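Local structure of 6-aminohexanoate-dimer hydrolase (Bacillus anthracis, 4GB7) at residues A[183-188]-A[355-359]; A[227-231]-A[292-298]; A[316-320]-A[333-338]. The protein probably hydrolyses the amide bond of short 6-aminohexanoate oligomers such as the linear dimer, as a serine hydrolase of the beta-lactamase family. All coordinates share one frame; numbering follows the deposited sequence.

Contact 1 (A[183-188]-A[355-359])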
loop_
_atom_site.group_PDB
_atom_site.type_symbol
_atom_site.label_atom_id
_atom_site.label_comp_id
_atom_site.label_asym_id
_atom_site.label_seq_id
_atom_site.Cartn_x
_atom_site.Cartn_y
_atom_site.Cartn_z
ATOM N N GLN A 183 16.767 -4.126 -7.529
ATOM C CA GLN A 183 16.399 -5.211 -6.644
ATOM C C GLN A 183 16.513 -4.813 -5.168
ATOM O O GLN A 183 15.612 -5.121 -4.378
ATOM C CB GLN A 183 17.157 -6.511 -6.973
ATOM C CG GLN A 183 16.555 -7.727 -6.258
ATOM C CD GLN A 183 15.106 -7.990 -6.662
ATOM O OE1 GLN A 183 14.798 -8.163 -7.825
ATOM N NE2 GLN A 183 14.213 -8.045 -5.681
ATOM N N GLN A 184 17.600 -4.139 -4.802
ATOM C CA GLN A 184 17.756 -3.586 -3.432
ATOM C C GLN A 184 16.635 -2.654 -3.035
ATOM O O GLN A 184 16.125 -2.707 -1.887
ATOM C CB GLN A 184 19.147 -2.955 -3.256
ATOM C CG GLN A 184 20.205 -4.051 -3.215
ATOM C CD GLN A 184 21.646 -3.523 -3.442
ATOM O OE1 GLN A 184 21.863 -2.334 -3.848
ATOM N NE2 GLN A 184 22.623 -4.389 -3.220
ATOM N N LEU A 185 16.233 -1.805 -3.973
ATOM C CA LEU A 185 15.094 -0.895 -3.757
ATOM C C LEU A 185 13.796 -1.689 -3.568
ATOM O O LEU A 185 13.004 -1.449 -2.581
ATOM C CB LEU A 185 14.978 0.111 -4.905
ATOM C CG LEU A 185 16.106 1.114 -5.066
ATOM C CD1 LEU A 185 16.124 1.740 -6.460
ATOM C CD2 LEU A 185 16.085 2.233 -4.039
HETATM N N MSE A 186 13.550 -2.604 -4.493
HETATM C CA MSE A 186 12.390 -3.528 -4.419
HETATM C C MSE A 186 12.278 -4.255 -3.066
HETATM O O MSE A 186 11.162 -4.451 -2.524
HETATM C CB MSE A 186 12.451 -4.553 -5.559
HETATM C CG MSE A 186 12.141 -4.013 -6.946
HETATM SE SE MSE A 186 10.243 -3.695 -7.109
HETATM C CE MSE A 186 9.824 -5.430 -7.789
ATOM N N ASP A 187 13.432 -4.625 -2.499
ATOM C CA ASP A 187 13.470 -5.362 -1.240
ATOM C C ASP A 187 13.650 -4.488 0.009
ATOM O O ASP A 187 13.864 -5.034 1.109
ATOM C CB ASP A 187 14.564 -6.451 -1.299
ATOM C CG ASP A 187 14.205 -7.594 -2.255
ATOM O OD1 ASP A 187 12.999 -7.823 -2.453
ATOM O OD2 ASP A 187 15.122 -8.199 -2.843
HETATM N N MSE A 188 13.612 -3.166 -0.149
HETATM C CA MSE A 188 13.734 -2.264 0.980
HETATM C C MSE A 188 15.063 -2.514 1.736
HETATM O O MSE A 188 15.114 -2.607 2.924
HETATM C CB MSE A 188 12.511 -2.383 1.898
HETATM C CG MSE A 188 11.324 -1.715 1.306
HETATM SE SE MSE A 188 11.400 0.117 0.951
HETATM C CE MSE A 188 9.497 0.424 0.835
ATOM N N TYR A 355 10.410 -9.778 3.622
ATOM C CA TYR A 355 9.899 -8.735 2.734
ATOM C C TYR A 355 10.563 -8.901 1.371
ATOM O O TYR A 355 11.793 -9.010 1.299
ATOM C CB TYR A 355 10.240 -7.383 3.280
ATOM C CG TYR A 355 9.635 -6.185 2.560
ATOM C CD1 TYR A 355 10.199 -5.672 1.407
ATOM C CD2 TYR A 355 8.474 -5.552 3.066
ATOM C CE1 TYR A 355 9.682 -4.528 0.799
ATOM C CE2 TYR A 355 7.945 -4.429 2.451
ATOM C CZ TYR A 355 8.518 -3.939 1.302
ATOM O OH TYR A 355 8.033 -2.788 0.739
ATOM N N HIS A 356 9.759 -8.899 0.314
ATOM C CA HIS A 356 10.269 -9.107 -1.040
ATOM C C HIS A 356 9.406 -8.340 -2.024
ATOM O O HIS A 356 8.182 -8.486 -2.026
ATOM C CB HIS A 356 10.269 -10.601 -1.372
ATOM C CG HIS A 356 11.078 -10.967 -2.609
ATOM N ND1 HIS A 356 12.107 -10.212 -3.072
ATOM C CD2 HIS A 356 11.009 -12.072 -3.425
ATOM C CE1 HIS A 356 12.632 -10.790 -4.161
ATOM N NE2 HIS A 356 11.985 -11.941 -4.371
ATOM N N ASN A 357 10.027 -7.499 -2.854
ATOM C CA ASN A 357 9.353 -6.834 -3.961
ATOM C C ASN A 357 8.088 -6.061 -3.577
ATOM O O ASN A 357 7.061 -6.094 -4.260
ATOM C CB ASN A 357 9.069 -7.897 -5.056
ATOM C CG ASN A 357 10.354 -8.483 -5.631
ATOM O OD1 ASN A 357 11.387 -7.798 -5.659
ATOM N ND2 ASN A 357 10.301 -9.755 -6.064
ATOM N N GLN A 358 8.205 -5.346 -2.476
ATOM C CA GLN A 358 7.189 -4.441 -1.934
ATOM C C GLN A 358 6.104 -5.135 -1.124
ATOM O O GLN A 358 5.160 -4.472 -0.679
ATOM C CB GLN A 358 6.623 -3.456 -2.968
ATOM C CG GLN A 358 7.699 -2.699 -3.793
ATOM C CD GLN A 358 8.446 -1.650 -2.969
ATOM O OE1 GLN A 358 7.965 -0.530 -2.778
ATOM N NE2 GLN A 358 9.672 -1.995 -2.524
ATOM N N TRP A 359 6.249 -6.450 -0.919
ATOM C CA TRP A 359 5.285 -7.256 -0.115
ATOM C C TRP A 359 5.888 -7.821 1.189
ATOM O O TRP A 359 7.049 -8.255 1.245
ATOM C CB TRP A 359 4.776 -8.447 -0.925
ATOM C CG TRP A 359 3.921 -8.055 -2.078
ATOM C CD1 TRP A 359 4.325 -7.777 -3.384
ATOM C CD2 TRP A 359 2.487 -7.982 -2.091
ATOM N NE1 TRP A 359 3.263 -7.493 -4.157
ATOM C CE2 TRP A 359 2.117 -7.600 -3.428
ATOM C CE3 TRP A 359 1.479 -8.136 -1.124
ATOM C CZ2 TRP A 359 0.807 -7.377 -3.799
ATOM C CZ3 TRP A 359 0.170 -7.933 -1.516
ATOM C CH2 TRP A 359 -0.166 -7.560 -2.837
HETATM O O HOH W 1 13.993 -7.448 2.196
#
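With chi1 of Asp-187 at -70°, CG lies anti to the carbonyl carbon, while His-356 has its ring anti to the backbone N (chi1 -166°); carboxylate and imidazole thus run side by side and meet at the ring edge. The setting is a Schellman motif ending helix 182-186, with Met-188 as its positive-phi C-prime residue, docked against the type I' turn His-356 to Trp-359 of a beta hairpin. ND1 of His-356 donates to OD1 of Asp-187 at 2.6 Å, on the syn side, and the backbone N of Asn-357 gives the same oxygen a second bond of 3.0 Å, nearly along its C-O axis. The other oxygen, OD2, accepts from Gln-183 NE2, whose second bond goes to Asn-357 OD1 at 2.8 Å; both partners lie in the Gln-183 amide plane, which fixes its rotation. Gln-358 reaches back with NE2 to the carbonyl O of Met-186, 2.9 Å away and from above the carbonyl plane, while its OE1 bonds to Thr-254 of helix 251-265. Its side chain also touches Lys-143, part of a likely SxxK motif as in class C beta-lactamases. On the Tyr-355 side, CG of selenomethionine Met-188 lies 3.3 Å from ring atom CE1.

Contact 2 (A[227-231]-A[292-298])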
loop_
_atom_site.group_PDB
_atom_site.type_symbol
_atom_site.label_atom_id
_atom_site.label_comp_id
_atom_site.label_asym_id
_atom_site.label_seq_id
_atom_site.Cartn_x
_atom_site.Cartn_y
_atom_site.Cartn_z
ATOM N N PRO A 227 12.609 19.861 1.257
ATOM C CA PRO A 227 12.290 19.534 -0.142
ATOM C C PRO A 227 11.030 20.234 -0.660
ATOM O O PRO A 227 10.033 20.379 0.085
ATOM C CB PRO A 227 12.164 17.999 -0.090
ATOM C CG PRO A 227 11.673 17.740 1.299
ATOM C CD PRO A 227 12.552 18.655 2.106
HETATM N N MSE A 228 11.061 20.668 -1.928
HETATM C CA MSE A 228 9.926 21.369 -2.547
HETATM C C MSE A 228 9.098 20.485 -3.475
HETATM O O MSE A 228 7.992 20.846 -3.842
HETATM C CB MSE A 228 10.418 22.623 -3.306
HETATM C CG MSE A 228 11.156 23.689 -2.436
HETATM SE SE MSE A 228 9.980 24.426 -1.056
HETATM C CE MSE A 228 8.893 25.589 -2.222
ATOM N N LYS A 229 9.656 19.327 -3.818
ATOM C CA LYS A 229 9.006 18.317 -4.614
ATOM C C LYS A 229 9.614 16.990 -4.198
ATOM O O LYS A 229 10.675 16.966 -3.601
ATOM C CB LYS A 229 9.222 18.606 -6.083
ATOM C CG LYS A 229 10.655 18.548 -6.535
ATOM C CD LYS A 229 10.757 18.919 -8.001
ATOM C CE LYS A 229 12.168 18.798 -8.513
ATOM N NZ LYS A 229 12.222 18.885 -9.990
ATOM N N ILE A 230 8.957 15.881 -4.531
ATOM C CA ILE A 230 9.398 14.548 -4.088
ATOM C C ILE A 230 10.861 14.244 -4.463
ATOM O O ILE A 230 11.624 13.719 -3.646
ATOM C CB ILE A 230 8.429 13.457 -4.608
ATOM C CG1 ILE A 230 7.060 13.587 -3.937
ATOM C CG2 ILE A 230 8.987 12.043 -4.366
ATOM C CD1 ILE A 230 6.012 12.765 -4.663
ATOM N N TYR A 231 11.269 14.572 -5.680
ATOM C CA TYR A 231 12.616 14.245 -6.053
ATOM C C TYR A 231 13.678 14.976 -5.241
ATOM O O TYR A 231 14.801 14.450 -5.067
ATOM C CB TYR A 231 12.830 14.485 -7.543
ATOM C CG TYR A 231 11.955 13.672 -8.495
ATOM C CD1 TYR A 231 11.354 12.477 -8.114
ATOM C CD2 TYR A 231 11.740 14.098 -9.783
ATOM C CE1 TYR A 231 10.581 11.750 -8.983
ATOM C CE2 TYR A 231 10.962 13.354 -10.675
ATOM C CZ TYR A 231 10.380 12.188 -10.274
ATOM O OH TYR A 231 9.617 11.437 -11.144
ATOM N N ASP A 292 2.845 15.712 -5.641
ATOM C CA ASP A 292 3.497 16.964 -5.280
ATOM C C ASP A 292 3.048 18.095 -6.233
ATOM O O ASP A 292 2.226 17.886 -7.142
ATOM C CB ASP A 292 5.046 16.768 -5.158
ATOM C CG ASP A 292 5.747 16.573 -6.459
ATOM O OD1 ASP A 292 5.185 16.924 -7.497
ATOM O OD2 ASP A 292 6.933 16.096 -6.410
ATOM N N GLU A 293 3.577 19.297 -6.010
ATOM C CA GLU A 293 3.128 20.472 -6.751
ATOM C C GLU A 293 3.532 20.384 -8.217
ATOM O O GLU A 293 2.983 21.110 -9.051
ATOM C CB GLU A 293 3.726 21.714 -6.160
ATOM C CG GLU A 293 3.220 22.107 -4.805
ATOM C CD GLU A 293 4.170 23.112 -4.166
ATOM O OE1 GLU A 293 5.226 22.720 -3.559
ATOM O OE2 GLU A 293 3.854 24.314 -4.306
ATOM N N THR A 294 4.486 19.503 -8.523
ATOM C CA THR A 294 4.887 19.254 -9.895
ATOM C C THR A 294 4.134 18.124 -10.592
ATOM O O THR A 294 4.461 17.747 -11.712
ATOM C CB THR A 294 6.417 19.109 -10.036
ATOM O OG1 THR A 294 6.886 17.863 -9.524
ATOM C CG2 THR A 294 7.120 20.297 -9.387
ATOM N N LYS A 295 3.061 17.649 -9.950
ATOM C CA LYS A 295 2.219 16.558 -10.461
ATOM C C LYS A 295 2.948 15.207 -10.553
ATOM O O LYS A 295 2.520 14.271 -11.277
ATOM C CB LYS A 295 1.523 16.936 -11.776
ATOM C CG LYS A 295 0.704 18.220 -11.727
ATOM C CD LYS A 295 -0.329 18.258 -10.573
ATOM C CE LYS A 295 -1.238 17.005 -10.360
ATOM N NZ LYS A 295 -2.276 16.858 -11.450
ATOM N N ILE A 296 4.013 15.084 -9.759
ATOM C CA ILE A 296 4.654 13.785 -9.546
ATOM C C ILE A 296 3.935 13.067 -8.423
ATOM O O ILE A 296 3.800 13.592 -7.305
ATOM C CB ILE A 296 6.158 13.931 -9.222
ATOM C CG1 ILE A 296 6.930 14.498 -10.419
ATOM C CG2 ILE A 296 6.762 12.611 -8.786
ATOM C CD1 ILE A 296 6.845 13.711 -11.698
ATOM N N GLU A 297 3.532 11.822 -8.696
ATOM C CA GLU A 297 2.739 11.069 -7.745
ATOM C C GLU A 297 3.585 10.616 -6.537
ATOM O O GLU A 297 4.756 10.318 -6.680
ATOM C CB GLU A 297 2.146 9.799 -8.372
ATOM C CG GLU A 297 1.290 10.019 -9.616
ATOM C CD GLU A 297 2.027 10.037 -10.921
ATOM O OE1 GLU A 297 3.283 10.100 -10.930
ATOM O OE2 GLU A 297 1.294 10.087 -11.957
ATOM N N GLN A 298 2.969 10.591 -5.347
ATOM C CA GLN A 298 3.507 9.849 -4.206
ATOM C C GLN A 298 3.327 8.370 -4.492
ATOM O O GLN A 298 2.317 7.801 -4.093
ATOM C CB GLN A 298 2.711 10.141 -2.922
ATOM C CG GLN A 298 2.826 11.544 -2.433
ATOM C CD GLN A 298 1.947 11.783 -1.238
ATOM O OE1 GLN A 298 1.133 10.929 -0.871
ATOM N NE2 GLN A 298 2.074 12.949 -0.655
HETATM O O HOH W 2 9.257 15.472 -7.660
#
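This is a partly buried junction between the start of helix 230-235 and the loop joining strands 287-290 and 303-305, held by one carboxylate and a patch of isoleucine and tyrosine packing. Asp-292 carries the polar part. Its OD2 accepts from the backbone N of Ile-230 at 2.8 Å, an almost straight bond (167°) that arrives on the anti side of the carboxylate. The same oxygen accepts a hydrogen bond from a water that in turn accepts from Tyr-231 N, so the carboxylate serves two successive amides in the first turn of the helix, one directly and one through water. A negative group here probably interacts favourably with the helix dipole.

The other oxygen, OD1, is turned back into its own loop and forms an Asx turn with Thr-294 N, within the type I beta turn from Asp-292 to Lys-295. Thr-294 OG1 adds a bond of 2.8 Å to Asp-292 OD1 on the syn side, and Ile-296 N one of 3.1 Å to the same OD1 from above the carboxylate plane. Three donors therefore grip OD1 and hold the carboxylate's orientation.

Beyond it, Ile-230 extends CD1 to 3.4 Å from Glu-297 O. Tyr-231 crosses Ile-296 at about a right angle, its CE1 3.9 Å from CG2 of the isoleucine, and its hydroxyl bonds to Arg-262. Toward solvent, Glu-293 forms a salt bridge with Arg-220, which also bonds to the carbonyl of Met-228.

Contact 3 (A[316-320]-A[333-338])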
loop_
_atom_site.group_PDB
_atom_site.type_symbol
_atom_site.label_atom_id
_atom_site.label_comp_id
_atom_site.label_asym_id
_atom_site.label_seq_id
_atom_site.Cartn_x
_atom_site.Cartn_y
_atom_site.Cartn_z
ATOM N N LEU A 316 -6.445 -10.803 -8.594
ATOM C CA LEU A 316 -5.492 -10.932 -9.688
ATOM C C LEU A 316 -4.210 -11.589 -9.203
ATOM O O LEU A 316 -3.675 -12.487 -9.872
ATOM C CB LEU A 316 -5.166 -9.571 -10.284
ATOM C CG LEU A 316 -4.174 -9.551 -11.443
ATOM C CD1 LEU A 316 -4.730 -10.307 -12.635
ATOM C CD2 LEU A 316 -3.800 -8.117 -11.794
ATOM N N LEU A 317 -3.746 -11.187 -8.027
ATOM C CA LEU A 317 -2.517 -11.719 -7.467
ATOM C C LEU A 317 -2.739 -13.129 -6.937
ATOM O O LEU A 317 -1.897 -14.004 -7.078
ATOM C CB LEU A 317 -1.974 -10.779 -6.405
ATOM C CG LEU A 317 -1.183 -9.619 -7.012
ATOM C CD1 LEU A 317 -1.161 -8.437 -6.071
ATOM C CD2 LEU A 317 0.228 -10.072 -7.421
ATOM N N LEU A 318 -3.904 -13.361 -6.351
ATOM C CA LEU A 318 -4.254 -14.704 -5.961
ATOM C C LEU A 318 -4.184 -15.658 -7.160
ATOM O O LEU A 318 -3.734 -16.801 -7.030
ATOM C CB LEU A 318 -5.611 -14.705 -5.263
ATOM C CG LEU A 318 -6.047 -16.010 -4.672
ATOM C CD1 LEU A 318 -5.076 -16.499 -3.553
ATOM C CD2 LEU A 318 -7.494 -15.855 -4.166
ATOM N N ASN A 319 -4.519 -15.140 -8.334
ATOM C CA ASN A 319 -4.487 -15.891 -9.584
ATOM C C ASN A 319 -3.221 -15.674 -10.348
ATOM O O ASN A 319 -3.186 -15.883 -11.566
ATOM C CB ASN A 319 -5.694 -15.516 -10.437
ATOM C CG ASN A 319 -7.019 -15.893 -9.790
ATOM O OD1 ASN A 319 -8.006 -15.206 -9.995
ATOM N ND2 ASN A 319 -7.050 -16.981 -9.022
ATOM N N ASN A 320 -2.157 -15.298 -9.639
ATOM C CA ASN A 320 -0.828 -15.239 -10.254
ATOM C C ASN A 320 -0.740 -14.344 -11.493
ATOM O O ASN A 320 0.034 -14.607 -12.444
ATOM C CB ASN A 320 -0.312 -16.653 -10.524
ATOM C CG ASN A 320 -0.391 -17.531 -9.288
ATOM O OD1 ASN A 320 0.065 -17.128 -8.200
ATOM N ND2 ASN A 320 -1.007 -18.706 -9.425
ATOM N N ILE A 333 5.558 -12.599 -9.768
ATOM C CA ILE A 333 5.361 -11.748 -8.609
ATOM C C ILE A 333 4.959 -12.613 -7.459
ATOM O O ILE A 333 5.604 -12.636 -6.411
ATOM C CB ILE A 333 4.322 -10.604 -8.812
ATOM C CG1 ILE A 333 4.815 -9.625 -9.869
ATOM C CG2 ILE A 333 4.091 -9.826 -7.495
ATOM C CD1 ILE A 333 3.790 -8.667 -10.430
ATOM N N THR A 334 3.899 -13.366 -7.655
ATOM C CA THR A 334 3.403 -14.204 -6.571
ATOM C C THR A 334 4.289 -15.449 -6.360
ATOM O O THR A 334 4.499 -15.863 -5.210
ATOM C CB THR A 334 1.941 -14.617 -6.836
ATOM O OG1 THR A 334 1.875 -15.346 -8.063
ATOM C CG2 THR A 334 1.091 -13.391 -6.964
ATOM N N GLU A 335 4.843 -16.016 -7.443
ATOM C CA GLU A 335 5.684 -17.194 -7.348
ATOM C C GLU A 335 6.873 -16.885 -6.436
ATOM O O GLU A 335 7.210 -17.644 -5.531
ATOM C CB GLU A 335 6.230 -17.621 -8.735
ATOM C CG GLU A 335 6.977 -18.951 -8.681
ATOM C CD GLU A 335 7.498 -19.455 -10.023
ATOM O OE1 GLU A 335 7.818 -18.637 -10.907
ATOM O OE2 GLU A 335 7.623 -20.689 -10.166
ATOM N N ASP A 336 7.528 -15.768 -6.709
ATOM C CA ASP A 336 8.735 -15.406 -5.970
ATOM C C ASP A 336 8.431 -15.117 -4.497
ATOM O O ASP A 336 9.199 -15.496 -3.608
ATOM C CB ASP A 336 9.438 -14.209 -6.599
ATOM C CG ASP A 336 10.090 -14.549 -7.932
ATOM O OD1 ASP A 336 10.056 -15.729 -8.340
ATOM O OD2 ASP A 336 10.625 -13.614 -8.588
ATOM N N ILE A 337 7.299 -14.479 -4.243
ATOM C CA ILE A 337 6.890 -14.223 -2.896
ATOM C C ILE A 337 6.649 -15.506 -2.138
ATOM O O ILE A 337 7.128 -15.672 -1.002
ATOM C CB ILE A 337 5.658 -13.330 -2.847
ATOM C CG1 ILE A 337 6.043 -11.903 -3.277
ATOM C CG2 ILE A 337 5.052 -13.362 -1.467
ATOM C CD1 ILE A 337 4.860 -11.038 -3.713
ATOM N N LYS A 338 5.915 -16.428 -2.759
ATOM C CA LYS A 338 5.559 -17.691 -2.100
ATOM C C LYS A 338 6.755 -18.596 -1.860
ATOM O O LYS A 338 6.734 -19.397 -0.966
ATOM C CB LYS A 338 4.413 -18.371 -2.849
ATOM C CG LYS A 338 3.122 -17.524 -2.734
ATOM C CD LYS A 338 1.894 -18.190 -3.345
ATOM C CE LYS A 338 2.005 -18.309 -4.852
ATOM N NZ LYS A 338 0.717 -18.730 -5.484
HETATM O O HOH W 3 -2.308 -18.027 -5.149
#
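Thr-334 divides this contact in two: its methyl is pressed into the apolar side against Leu-317, while its hydroxyl faces the polar, more open side at Asn-320. The close packing is on the methyl side. CG2 of Thr-334 lies 3.5 Å from CD2 of Leu-317, but Leu-317 is modelled in two conformers and this describes one of them, so the exact closeness is doubtful. In that conformer the same CD2 branch of Leu-317 also meets CG2 of Ile-333, the two side chains approaching at a slant. Trp-359 of strand 359-361 and Ile-381 of strand 377-382 also touch Leu-317, and Phe-369 of strand 369-373 packs on Thr-334, so side chains from three strands cover this end of the two helices.

The chain leaves helix 307-318 through a Schellman motif, in which Gly-321 N bonds to Leu-316 O and Asn-320 N to Leu-317 O. Asn-320, the C-prime residue with positive phi, is thereby carried alongside helix 332-338. Its chi1 of -52° sets CG beside the backbone N, and OD1 comes to lie between two donors of that helix, one turn apart. Thr-334 OG1 donates to Asn-320 OD1 across 2.5 Å, tilted 20° from the carbonyl plane; Lys-338 NZ donates to the same OD1 across 3.2 Å, in the plane and on a lone pair. The two bonds restrict the rotation of the amide.

Toward the solvent side the contact thins out. Lys-338 is exposed and bends at chi3 (-67°) to bring its ammonium group over to Asn-320. A water accepts from Lys-338 NZ at 3.1 Å and donates to Leu-318 O at 2.7 Å, bridging the lysine to a carbonyl in the last turn of helix 307-318.

Contacts 1 and 3 are buried and adjoin; contact 2 is partly buried and more peripheral. Trp-359, at the end of the hairpin turn in contact 1, packs on Leu-317, Ile-333 and Ile-337 of contact 3, and helix 332-338 is followed in the chain by strand 354-356. Contact 2 touches neither: its centre is about 23 Å from that of contact 1 and about 31 Å from that of contact 3, which lies on the opposite side of the chain's centre. Helix 251-265 nevertheless packs against both contacts 1 and 2. Carboxylates organise those two, at a helix C-terminus in contact 1 and a helix N-terminus in contact 2, whereas the polar side of contact 3 turns on a neutral amide, beside apolar packing.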